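Local coordinates for computational Design of Enzyme (Synthetic construct, PDB 3TP4), which is a computationally designed enzyme on a glycosyl hydrolase family 26 scaffold, probably built to carry an activated serine in a catalytic triad, at residues A[37-42]-A[62-67]. Sequence-based numbering, arbitrary orientation.
Sequences HGTTSS and DFPAVF
This contact lies in the TIM-barrel domain, a glycosyl hydrolase family 26 scaffold. The loop leaving strand 32-37 packs on the start of the neighbouring parallel strand 66-70 and the chain leading into it. Helix 55-60 lies between them in sequence, so the two segments belong to one beta-alpha-beta crossover. No hydrogen bond joins the two segments; methyl groups and rings make the contact. The main contact is the CG2 methyl of Thr-39, 3.4 Å from CD2 of Phe-67. It comes obliquely to the ring. Thr-39 and Pro-64 reach toward each other tip to tip, CG2 and OG1 of Thr-39 both 3.7 Å from CG of Pro-64. CG of Pro-64 also lies over one face of the Phe-67 ring, offset toward its rim. The torsion of Thr-39 places OG1 anti to the backbone N (chi1 -165°). CG2 then takes the crowded position between the backbone N and the carbonyl carbon. OG1 is held by hydrogen bonds with Ser-54 OG and His-36 ND1, while it also lies against Pro-64. Within the loop, Gly-38 O accepts two backbone bonds, from Ser-41 N and Ser-42 N, which fold the chain into a tight turn. Gly-38, with a positive phi of 55°, turns the chain out of the strand direction, and Thr-39 and Thr-40 form the middle of the turn. The CB of His-37 points away from segment 62-67; its ring is hydrogen-bonded through NE2 to Ser-70 OG and through ND1 to Glu-320 OE2. This Ser-His-Glu relay geometry is consistent with the triad the design was probably meant to hold. Tyr-97 and Ala-101 of helix 87-104 touch Thr-40 and Phe-67, respectively. CG of Phe-67 is anti to its carbonyl carbon, beside the backbone N (chi1 -73°). CG2 of Thr-40 is likewise anti to its own carbonyl carbon. This second methyl approaches Phe-63 obliquely and sits at the edge of the Phe-67 ring, 3.8 Å from CE2.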
loop_
_atom_site.group_PDB
_atom_site.type_symbol
_atom_site.label_atom_id
_atom_site.label_comp_id
_atom_site.label_asym_id
_atom_site.label_seq_id
_atom_site.Cartn_x
_atom_site.Cartn_y
_atom_site.Cartn_z
ATOM N N HIS A 37 9.568 0.210 10.914
ATOM C CA HIS A 37 9.610 1.417 10.084
ATOM C C HIS A 37 10.854 2.254 10.375
ATOM O O HIS A 37 11.166 2.535 11.541
ATOM C CB HIS A 37 8.348 2.247 10.318
ATOM C CG HIS A 37 7.985 3.133 9.167
ATOM N ND1 HIS A 37 7.355 2.663 8.035
ATOM C CD2 HIS A 37 8.168 4.461 8.972
ATOM C CE1 HIS A 37 7.166 3.662 7.191
ATOM N NE2 HIS A 37 7.649 4.765 7.736
ATOM N N GLY A 38 11.563 2.633 9.315
ATOM C CA GLY A 38 12.769 3.437 9.424
ATOM C C GLY A 38 13.771 2.784 10.353
ATOM O O GLY A 38 14.360 3.437 11.220
ATOM N N THR A 39 13.973 1.485 10.175
ATOM C CA THR A 39 14.626 0.707 11.218
ATOM C C THR A 39 16.118 1.000 11.319
ATOM O O THR A 39 16.692 0.887 12.397
ATOM C CB THR A 39 14.366 -0.806 11.071
ATOM O OG1 THR A 39 14.719 -1.465 12.293
ATOM C CG2 THR A 39 15.173 -1.397 9.919
ATOM N N THR A 40 16.730 1.375 10.197
ATOM C CA THR A 40 18.142 1.744 10.177
ATOM C C THR A 40 18.349 3.253 10.039
ATOM O O THR A 40 19.474 3.707 9.848
ATOM C CB THR A 40 18.933 1.037 9.046
ATOM O OG1 THR A 40 18.337 1.327 7.774
ATOM C CG2 THR A 40 18.980 -0.476 9.258
ATOM N N SER A 41 17.270 4.021 10.153
ATOM C CA SER A 41 17.337 5.466 9.950
ATOM C C SER A 41 16.964 6.255 11.206
ATOM O O SER A 41 17.380 7.399 11.371
ATOM C CB SER A 41 16.457 5.886 8.760
ATOM O OG SER A 41 15.115 5.443 8.923
ATOM N N SER A 42 16.179 5.640 12.088
ATOM C CA SER A 42 15.830 6.236 13.378
ATOM C C SER A 42 16.048 5.202 14.477
ATOM O O SER A 42 15.498 4.112 14.402
ATOM C CB SER A 42 14.366 6.673 13.394
ATOM O OG SER A 42 14.065 7.492 12.278
ATOM N N ASP A 62 19.077 -9.579 15.761
ATOM C CA ASP A 62 18.870 -9.611 14.304
ATOM C C ASP A 62 18.104 -8.383 13.786
ATOM O O ASP A 62 17.361 -7.742 14.523
ATOM C CB ASP A 62 18.127 -10.885 13.889
ATOM C CG ASP A 62 18.370 -11.269 12.426
ATOM O OD1 ASP A 62 19.027 -10.501 11.696
ATOM O OD2 ASP A 62 17.891 -12.345 12.007
ATOM N N PHE A 63 18.291 -8.061 12.511
ATOM C CA PHE A 63 17.513 -7.002 11.888
ATOM C C PHE A 63 16.129 -7.555 11.587
ATOM O O PHE A 63 15.955 -8.769 11.533
ATOM C CB PHE A 63 18.183 -6.539 10.601
ATOM C CG PHE A 63 19.499 -5.846 10.814
ATOM C CD1 PHE A 63 20.680 -6.570 10.869
ATOM C CD2 PHE A 63 19.557 -4.471 10.946
ATOM C CE1 PHE A 63 21.905 -5.924 11.057
ATOM C CE2 PHE A 63 20.784 -3.818 11.145
ATOM C CZ PHE A 63 21.948 -4.542 11.194
ATOM N N PRO A 64 15.138 -6.672 11.391
ATOM C CA PRO A 64 13.802 -7.171 11.032
ATOM C C PRO A 64 13.825 -7.800 9.649
ATOM O O PRO A 64 14.721 -7.501 8.851
ATOM C CB PRO A 64 12.940 -5.908 11.007
ATOM C CG PRO A 64 13.915 -4.781 10.811
ATOM C CD PRO A 64 15.199 -5.201 11.444
ATOM N N ALA A 65 12.855 -8.662 9.369
ATOM C CA ALA A 65 12.732 -9.264 8.038
ATOM C C ALA A 65 12.146 -8.252 7.061
ATOM O O ALA A 65 12.389 -8.331 5.854
ATOM C CB ALA A 65 11.853 -10.523 8.085
ATOM N N VAL A 66 11.367 -7.307 7.582
ATOM C CA VAL A 66 10.781 -6.265 6.738
ATOM C C VAL A 66 11.275 -4.877 7.173
ATOM O O VAL A 66 11.204 -4.529 8.346
ATOM C CB VAL A 66 9.240 -6.330 6.742
ATOM C CG1 VAL A 66 8.651 -5.011 6.245
ATOM C CG2 VAL A 66 8.737 -7.526 5.880
ATOM N N PHE A 67 11.807 -4.112 6.224
ATOM C CA PHE A 67 12.264 -2.745 6.473
ATOM C C PHE A 67 11.231 -1.803 5.874
ATOM O O PHE A 67 11.054 -1.774 4.651
ATOM C CB PHE A 67 13.611 -2.495 5.765
ATOM C CG PHE A 67 14.807 -3.183 6.411
ATOM C CD1 PHE A 67 14.845 -4.562 6.561
ATOM C CD2 PHE A 67 15.915 -2.445 6.811
ATOM C CE1 PHE A 67 15.957 -5.195 7.128
ATOM C CE2 PHE A 67 17.032 -3.074 7.379
ATOM C CZ PHE A 67 17.049 -4.442 7.537
#